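Local coordinates for aldo-keto reductase family 1, member B4 (Aldose reductase) (Schistosoma japonicum, PDB 4HBK), which probably reduces aldehydes to alcohols using NADPH as an aldose reductase, at residues A[232-244]-A[277-290]. Numbering follows the deposited sequence.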
ATOM      1  N   GLN A 232      10.713  10.763   0.307  1.00 11.13           N
ATOM      2  CA  GLN A 232      11.889  10.371  -0.467  1.00 10.50           C
ATOM      3  C   GLN A 232      13.142  11.089   0.046  1.00 12.76           C
ATOM      4  O   GLN A 232      14.217  10.504   0.078  1.00 13.42           O
ATOM      5  CB  GLN A 232      11.664  10.605  -1.969  1.00 11.06           C
ATOM      6  CG  GLN A 232      10.540   9.726  -2.537  1.00  9.99           C
ATOM      7  CD  GLN A 232      10.166  10.042  -3.981  1.00 17.25           C
ATOM      8  OE1 GLN A 232      10.404  11.148  -4.482  1.00 14.42           O
ATOM      9  NE2 GLN A 232       9.571   9.058  -4.659  1.00 11.02           N
ATOM     10  N   SER A 233      12.996  12.344   0.476  1.00 12.38           N
ATOM     11  CA  SER A 233      14.139  13.096   0.987  1.00 15.07           C
ATOM     12  C   SER A 233      14.760  12.428   2.217  1.00 12.01           C
ATOM     13  O   SER A 233      15.963  12.498   2.408  1.00 12.30           O
ATOM     14  CB  SER A 233      13.772  14.561   1.273  1.00 13.65           C
ATOM     15  OG  SER A 233      13.150  14.721   2.537  1.00 12.73           O
ATOM     16  N   VAL A 234      13.949  11.768   3.043  1.00 11.99           N
ATOM     17  CA  VAL A 234      14.495  11.057   4.200  1.00  9.82           C
ATOM     18  C   VAL A 234      14.726   9.573   3.918  1.00 12.91           C
ATOM     19  O   VAL A 234      14.957   8.787   4.829  1.00 10.32           O
ATOM     20  CB  VAL A 234      13.642  11.242   5.469  1.00 13.62           C
ATOM     21  CG1 VAL A 234      13.684  12.693   5.912  1.00 10.24           C
ATOM     22  CG2 VAL A 234      12.207  10.788   5.224  1.00 13.01           C
ATOM     23  N   GLY A 235      14.670   9.194   2.643  1.00 12.69           N
ATOM     24  CA  GLY A 235      15.099   7.867   2.242  1.00 12.07           C
ATOM     25  C   GLY A 235      14.036   6.781   2.236  1.00 14.43           C
ATOM     26  O   GLY A 235      14.346   5.614   1.972  1.00 12.16           O
ATOM     27  N   LEU A 236      12.785   7.140   2.520  1.00  9.97           N
ATOM     28  CA  LEU A 236      11.705   6.160   2.408  1.00  9.57           C
ATOM     29  C   LEU A 236      11.398   5.930   0.940  1.00 10.36           C
ATOM     30  O   LEU A 236      11.570   6.832   0.126  1.00 11.28           O
ATOM     31  CB  LEU A 236      10.431   6.676   3.058  1.00 11.55           C
ATOM     32  CG  LEU A 236      10.459   7.076   4.526  1.00 16.87           C
ATOM     33  CD1 LEU A 236       9.110   6.758   5.148  1.00 12.85           C
ATOM     34  CD2 LEU A 236      11.584   6.359   5.252  1.00 15.68           C
ATOM     35  N   THR A 237      10.919   4.736   0.601  1.00 10.86           N
ATOM     36  CA  THR A 237      10.282   4.547  -0.696  1.00  8.05           C
ATOM     37  C   THR A 237       8.801   4.807  -0.484  1.00  9.61           C
ATOM     38  O   THR A 237       8.302   4.723   0.646  1.00  9.69           O
ATOM     39  CB  THR A 237      10.451   3.137  -1.228  1.00 10.64           C
ATOM     40  OG1 THR A 237       9.759   2.222  -0.368  1.00  8.10           O
ATOM     41  CG2 THR A 237      11.941   2.768  -1.333  1.00  9.73           C
ATOM     42  N   VAL A 238       8.096   5.116  -1.564  1.00  9.87           N
ATOM     43  CA  VAL A 238       6.711   5.523  -1.450  1.00  7.26           C
ATOM     44  C   VAL A 238       5.842   4.731  -2.396  1.00  8.91           C
ATOM     45  O   VAL A 238       6.151   4.604  -3.575  1.00  9.91           O
ATOM     46  CB  VAL A 238       6.542   7.020  -1.749  1.00  7.76           C
ATOM     47  CG1 VAL A 238       5.089   7.434  -1.561  1.00  7.92           C
ATOM     48  CG2 VAL A 238       7.454   7.847  -0.836  1.00  9.72           C
ATOM     49  N   THR A 239       4.743   4.208  -1.873  1.00  8.78           N
ATOM     50  CA  THR A 239       3.828   3.413  -2.664  1.00  6.60           C
ATOM     51  C   THR A 239       2.545   4.187  -2.841  1.00  9.35           C
ATOM     52  O   THR A 239       2.015   4.769  -1.888  1.00  7.68           O
ATOM     53  CB  THR A 239       3.523   2.076  -1.971  1.00 10.41           C
ATOM     54  OG1 THR A 239       4.716   1.279  -1.930  1.00  8.42           O
ATOM     55  CG2 THR A 239       2.413   1.310  -2.710  1.00  8.12           C
ATOM     56  N   ALA A 240       2.046   4.199  -4.072  1.00  7.55           N
ATOM     57  CA  ALA A 240       0.808   4.887  -4.366  1.00  8.35           C
ATOM     58  C   ALA A 240      -0.317   3.892  -4.274  1.00  9.92           C
ATOM     59  O   ALA A 240      -0.350   2.926  -5.021  1.00  8.14           O
ATOM     60  CB  ALA A 240       0.853   5.476  -5.755  1.00  9.10           C
ATOM     61  N   TYR A 241      -1.246   4.112  -3.356  1.00 10.61           N
ATOM     62  CA  TYR A 241      -2.449   3.321  -3.415  1.00 11.68           C
ATOM     63  C   TYR A 241      -3.554   4.090  -4.139  1.00 12.94           C
ATOM     64  O   TYR A 241      -3.468   5.311  -4.312  1.00 11.34           O
ATOM     65  CB  TYR A 241      -2.854   2.760  -2.046  1.00 14.48           C
ATOM     66  CG  TYR A 241      -3.544   3.681  -1.063  1.00 11.95           C
ATOM     67  CD1 TYR A 241      -4.856   4.103  -1.257  1.00 12.90           C
ATOM     68  CD2 TYR A 241      -2.908   4.043   0.121  1.00 12.34           C
ATOM     69  CE1 TYR A 241      -5.500   4.924  -0.313  1.00 14.91           C
ATOM     70  CE2 TYR A 241      -3.534   4.848   1.063  1.00 14.33           C
ATOM     71  CZ  TYR A 241      -4.821   5.286   0.848  1.00 13.77           C
ATOM     72  OH  TYR A 241      -5.407   6.079   1.805  1.00 10.71           O
ATOM     73  N   ALA A 242      -4.571   3.360  -4.586  1.00 14.17           N
ATOM     74  CA  ALA A 242      -5.602   3.931  -5.452  1.00 13.61           C
ATOM     75  C   ALA A 242      -4.960   4.729  -6.584  1.00 15.36           C
ATOM     76  O   ALA A 242      -5.328   5.884  -6.812  1.00 13.29           O
ATOM     77  CB  ALA A 242      -6.541   4.817  -4.646  1.00 15.77           C
ATOM     78  N   PRO A 243      -4.001   4.107  -7.304  1.00 10.89           N
ATOM     79  CA  PRO A 243      -3.206   4.772  -8.342  1.00  9.39           C
ATOM     80  C   PRO A 243      -4.037   5.189  -9.561  1.00 14.48           C
ATOM     81  O   PRO A 243      -3.648   6.094 -10.302  1.00 16.72           O
ATOM     82  CB  PRO A 243      -2.180   3.704  -8.726  1.00 11.21           C
ATOM     83  CG  PRO A 243      -2.841   2.417  -8.419  1.00 10.96           C
ATOM     84  CD  PRO A 243      -3.687   2.670  -7.209  1.00 10.02           C
ATOM     85  N   LEU A 244      -5.173   4.536  -9.758  1.00 15.28           N
ATOM     86  CA  LEU A 244      -6.101   4.909 -10.821  1.00 19.89           C
ATOM     87  C   LEU A 244      -7.227   5.817 -10.305  1.00 17.53           C
ATOM     88  O   LEU A 244      -8.162   6.120 -11.029  1.00 21.21           O
ATOM     89  CB  LEU A 244      -6.698   3.649 -11.461  1.00 13.33           C
ATOM     90  CG  LEU A 244      -5.677   2.677 -12.044  1.00 15.18           C
ATOM     91  CD1 LEU A 244      -6.363   1.474 -12.672  1.00 20.38           C
ATOM     92  CD2 LEU A 244      -4.777   3.381 -13.061  1.00 13.01           C
ATOM     93  N   LEU A 277      -1.766   6.492 -16.586  1.00 13.03           N
ATOM     94  CA  LEU A 277      -1.887   6.906 -15.184  1.00 12.85           C
ATOM     95  C   LEU A 277      -0.850   6.224 -14.274  1.00 15.68           C
ATOM     96  O   LEU A 277      -0.290   6.845 -13.364  1.00 14.03           O
ATOM     97  CB  LEU A 277      -3.311   6.649 -14.663  1.00 16.37           C
ATOM     98  CG  LEU A 277      -4.414   7.522 -15.295  1.00 18.95           C
ATOM     99  CD1 LEU A 277      -5.818   7.078 -14.904  1.00 14.08           C
ATOM    100  CD2 LEU A 277      -4.202   8.988 -14.912  1.00 18.21           C
ATOM    101  N   LEU A 278      -0.606   4.943 -14.516  1.00 13.95           N
ATOM    102  CA  LEU A 278       0.397   4.202 -13.760  1.00 13.35           C
ATOM    103  C   LEU A 278       1.825   4.613 -14.130  1.00 14.55           C
ATOM    104  O   LEU A 278       2.678   4.740 -13.255  1.00 11.93           O
ATOM    105  CB  LEU A 278       0.212   2.698 -13.964  1.00 12.60           C
ATOM    106  CG  LEU A 278      -1.091   2.134 -13.390  1.00  9.94           C
ATOM    107  CD1 LEU A 278      -1.280   0.703 -13.799  1.00  9.44           C
ATOM    108  CD2 LEU A 278      -1.065   2.235 -11.885  1.00 11.72           C
ATOM    109  N   ARG A 279       2.090   4.813 -15.419  1.00 11.23           N
ATOM    110  CA  ARG A 279       3.423   5.216 -15.853  1.00 11.87           C
ATOM    111  C   ARG A 279       3.775   6.562 -15.243  1.00 14.25           C
ATOM    112  O   ARG A 279       4.930   6.816 -14.896  1.00 14.29           O
ATOM    113  CB  ARG A 279       3.503   5.314 -17.371  1.00 16.13           C
ATOM    114  CG  ARG A 279       4.905   5.592 -17.889  1.00 12.97           C
ATOM    115  CD  ARG A 279       5.760   4.337 -17.828  1.00 13.74           C
ATOM    116  NE  ARG A 279       7.174   4.688 -17.853  1.00 14.83           N
ATOM    117  CZ  ARG A 279       8.169   3.819 -17.732  1.00 20.47           C
ATOM    118  NH1 ARG A 279       7.913   2.522 -17.578  1.00 14.65           N
ATOM    119  NH2 ARG A 279       9.425   4.253 -17.771  1.00 20.90           N
ATOM    120  N   TYR A 280       2.764   7.416 -15.112  1.00 12.71           N
ATOM    121  CA  TYR A 280       2.933   8.725 -14.517  1.00 12.33           C
ATOM    122  C   TYR A 280       3.510   8.581 -13.106  1.00 16.04           C
ATOM    123  O   TYR A 280       4.456   9.276 -12.726  1.00 14.83           O
ATOM    124  CB  TYR A 280       1.584   9.459 -14.478  1.00 13.94           C
ATOM    125  CG  TYR A 280       1.497  10.514 -13.396  1.00 12.98           C
ATOM    126  CD1 TYR A 280       2.152  11.728 -13.534  1.00 15.39           C
ATOM    127  CD2 TYR A 280       0.766  10.293 -12.238  1.00 12.65           C
ATOM    128  CE1 TYR A 280       2.080  12.696 -12.551  1.00 16.61           C
ATOM    129  CE2 TYR A 280       0.688  11.252 -11.242  1.00 12.51           C
ATOM    130  CZ  TYR A 280       1.357  12.451 -11.402  1.00 14.65           C
ATOM    131  OH  TYR A 280       1.302  13.425 -10.427  1.00  9.44           O
ATOM    132  N   LEU A 281       2.935   7.667 -12.332  1.00 12.85           N
ATOM    133  CA  LEU A 281       3.372   7.447 -10.964  1.00 14.96           C
ATOM    134  C   LEU A 281       4.726   6.760 -10.949  1.00 13.78           C
ATOM    135  O   LEU A 281       5.594   7.105 -10.138  1.00 11.31           O
ATOM    136  CB  LEU A 281       2.343   6.619 -10.193  1.00 11.11           C
ATOM    137  CG  LEU A 281       0.971   7.271 -10.027  1.00 11.45           C
ATOM    138  CD1 LEU A 281      -0.019   6.258  -9.489  1.00 10.34           C
ATOM    139  CD2 LEU A 281       1.055   8.482  -9.099  1.00 11.31           C
ATOM    140  N   LEU A 282       4.916   5.792 -11.843  1.00 10.80           N
ATOM    141  CA  LEU A 282       6.206   5.106 -11.905  1.00 13.49           C
ATOM    142  C   LEU A 282       7.367   6.080 -12.185  1.00 12.23           C
ATOM    143  O   LEU A 282       8.451   5.968 -11.597  1.00 12.20           O
ATOM    144  CB  LEU A 282       6.173   3.969 -12.927  1.00 13.79           C
ATOM    145  CG  LEU A 282       5.289   2.770 -12.562  1.00 12.48           C
ATOM    146  CD1 LEU A 282       5.115   1.839 -13.758  1.00  9.15           C
ATOM    147  CD2 LEU A 282       5.886   2.017 -11.391  1.00 10.41           C
ATOM    148  N   GLN A 283       7.134   7.052 -13.061  1.00 12.83           N
ATOM    149  CA  GLN A 283       8.183   8.014 -13.405  1.00 14.96           C
ATOM    150  C   GLN A 283       8.452   9.033 -12.285  1.00 13.00           C
ATOM    151  O   GLN A 283       9.469   9.729 -12.306  1.00 12.53           O
ATOM    152  CB  GLN A 283       7.909   8.673 -14.762  1.00 14.15           C
ATOM    153  CG  GLN A 283       7.986   7.646 -15.912  1.00 18.59           C
ATOM    154  CD  GLN A 283       7.909   8.254 -17.301  1.00 14.15           C
ATOM    155  OE1 GLN A 283       7.566   7.572 -18.258  1.00 14.52           O
ATOM    156  NE2 GLN A 283       8.235   9.532 -17.417  1.00 14.28           N
ATOM    157  N   ARG A 284       7.558   9.093 -11.299  1.00 10.22           N
ATOM    158  CA  ARG A 284       7.843   9.842 -10.074  1.00 13.83           C
ATOM    159  C   ARG A 284       8.558   8.978  -9.018  1.00 12.38           C
ATOM    160  O   ARG A 284       8.667   9.360  -7.852  1.00 15.57           O
ATOM    161  CB  ARG A 284       6.568  10.472  -9.501  1.00 15.49           C
ATOM    162  CG  ARG A 284       5.975  11.587 -10.366  1.00 17.77           C
ATOM    163  CD  ARG A 284       4.671  12.132  -9.768  1.00 16.51           C
ATOM    164  NE  ARG A 284       4.818  12.503  -8.357  1.00 14.99           N
ATOM    165  CZ  ARG A 284       3.807  12.586  -7.494  1.00 14.57           C
ATOM    166  NH1 ARG A 284       2.564  12.327  -7.896  1.00  9.99           N
ATOM    167  NH2 ARG A 284       4.038  12.923  -6.222  1.00 11.08           N
ATOM    168  N   LYS A 285       9.044   7.815  -9.441  1.00 11.56           N
ATOM    169  CA  LYS A 285       9.816   6.909  -8.585  1.00 12.14           C
ATOM    170  C   LYS A 285       8.967   6.272  -7.491  1.00 12.53           C
ATOM    171  O   LYS A 285       9.440   6.051  -6.375  1.00 10.45           O
ATOM    172  CB  LYS A 285      11.038   7.624  -7.996  1.00 15.43           C
ATOM    173  CG  LYS A 285      11.858   8.348  -9.056  1.00 22.12           C
ATOM    174  CD  LYS A 285      13.350   8.143  -8.879  1.00 34.01           C
ATOM    175  CE  LYS A 285      13.981   9.228  -8.009  1.00 52.29           C
ATOM    176  NZ  LYS A 285      15.482   9.289  -8.174  1.00 58.20           N
ATOM    177  N   LEU A 286       7.713   5.973  -7.833  1.00 12.89           N
ATOM    178  CA  LEU A 286       6.762   5.363  -6.900  1.00 12.21           C
ATOM    179  C   LEU A 286       6.576   3.886  -7.216  1.00  9.39           C
ATOM    180  O   LEU A 286       6.774   3.458  -8.355  1.00 10.76           O
ATOM    181  CB  LEU A 286       5.402   6.063  -6.998  1.00  6.98           C
ATOM    182  CG  LEU A 286       5.470   7.577  -6.779  1.00 10.62           C
ATOM    183  CD1 LEU A 286       4.158   8.257  -7.129  1.00  7.46           C
ATOM    184  CD2 LEU A 286       5.861   7.894  -5.330  1.00  8.52           C
ATOM    185  N   ILE A 287       6.220   3.114  -6.197  1.00  9.48           N
ATOM    186  CA  ILE A 287       5.685   1.773  -6.387  1.00  8.85           C
ATOM    187  C   ILE A 287       4.198   1.959  -6.633  1.00  8.18           C
ATOM    188  O   ILE A 287       3.621   2.928  -6.154  1.00  9.40           O
ATOM    189  CB  ILE A 287       5.876   0.918  -5.121  1.00 10.30           C
ATOM    190  CG1 ILE A 287       7.374   0.691  -4.840  1.00  9.92           C
ATOM    191  CG2 ILE A 287       5.150  -0.399  -5.250  1.00  6.76           C
ATOM    192  CD1 ILE A 287       7.919   1.535  -3.702  1.00  8.31           C
ATOM    193  N   VAL A 288       3.565   1.072  -7.393  1.00  7.09           N
ATOM    194  CA  VAL A 288       2.117   1.165  -7.555  1.00 10.01           C
ATOM    195  C   VAL A 288       1.446  -0.167  -7.251  1.00  8.54           C
ATOM    196  O   VAL A 288       1.964  -1.227  -7.618  1.00 10.96           O
ATOM    197  CB  VAL A 288       1.711   1.673  -8.972  1.00 10.27           C
ATOM    198  CG1 VAL A 288       2.300   3.067  -9.225  1.00 11.12           C
ATOM    199  CG2 VAL A 288       2.147   0.682 -10.054  1.00  8.21           C
ATOM    200  N   VAL A 289       0.289  -0.111  -6.596  1.00  7.52           N
ATOM    201  CA  VAL A 289      -0.452  -1.318  -6.250  1.00  6.30           C
ATOM    202  C   VAL A 289      -1.922  -1.187  -6.677  1.00 10.37           C
ATOM    203  O   VAL A 289      -2.825  -1.167  -5.841  1.00  9.51           O
ATOM    204  CB  VAL A 289      -0.317  -1.663  -4.731  1.00  9.04           C
ATOM    205  CG1 VAL A 289       1.132  -2.047  -4.394  1.00  5.73           C
ATOM    206  CG2 VAL A 289      -0.745  -0.490  -3.866  1.00  7.76           C
ATOM    207  N   PRO A 290      -2.166  -1.115  -8.001  1.00 10.26           N
ATOM    208  CA  PRO A 290      -3.534  -0.999  -8.518  1.00 12.15           C
ATOM    209  C   PRO A 290      -4.367  -2.213  -8.114  1.00 12.96           C
ATOM    210  O   PRO A 290      -3.919  -3.346  -8.302  1.00 12.11           O
ATOM    211  CB  PRO A 290      -3.333  -0.981 -10.038  1.00  7.28           C
ATOM    212  CG  PRO A 290      -2.045  -1.684 -10.255  1.00  9.18           C
ATOM    213  CD  PRO A 290      -1.184  -1.261  -9.086  1.00  7.38           C
TER
HETATM  214  O   HOH W   1       9.759   5.935  -3.664  1.00 13.36           O
HETATM  215  O   HOH W   2       8.964  11.779  -6.791  1.00 18.86           O
HETATM  216  O   HOH W   3      -4.533   0.216  -4.088  1.00 23.58           O
HETATM  217  O   HOH W   4      -2.233   8.242 -11.615  1.00 15.83           O
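Strand 237-241 pairs in parallel with strand 287-288 through Ile287 N, which donates to Val238 O (3.0 Å). Ala240 N in turn donates to Ile287 O (2.9 Å). A weak bond from Val289 N to Ala240 O follows.

On the sheet face of Thr239 and Ile287, Thr239 OG1 lies 3.4 Å from Ile287 CB. With OG1 anti to the carbonyl carbon (chi1 -66°), CG2 is left anti to the backbone N and meets Val289 CG2, while the hydroxyl is hydrogen-bonded to Asn213 ND2. The other face carries Ala240 and Val288; there Ala240 CB packs on Leu281 CD1 of helix 273-283. Past the strand, the ring of Pro243 wedges between helix 273-283 and Pro290: its CB presses on Leu281 CD1 (3.4 Å, tight) and Leu278 CD2, while CG meets Pro290 CA. Leu244 reaches Leu277 and Leu278 with CD2.

At the far end, the extended Gln232 brings NE2 to Arg284 O in a straight but weak bond (3.3 Å). One water links its OE1 to the same carbonyl; another joins NE2, Val238 N and Lys285 O.

Tyr241 lies about 7 Å, side chain to side chain, from Tyr82, the predicted proton donor. These are the seventh and eighth strands of the TIM barrel: strand 213-217 flanks 237-241 on its other edge, and helices 225-233 and 273-283 pack outside.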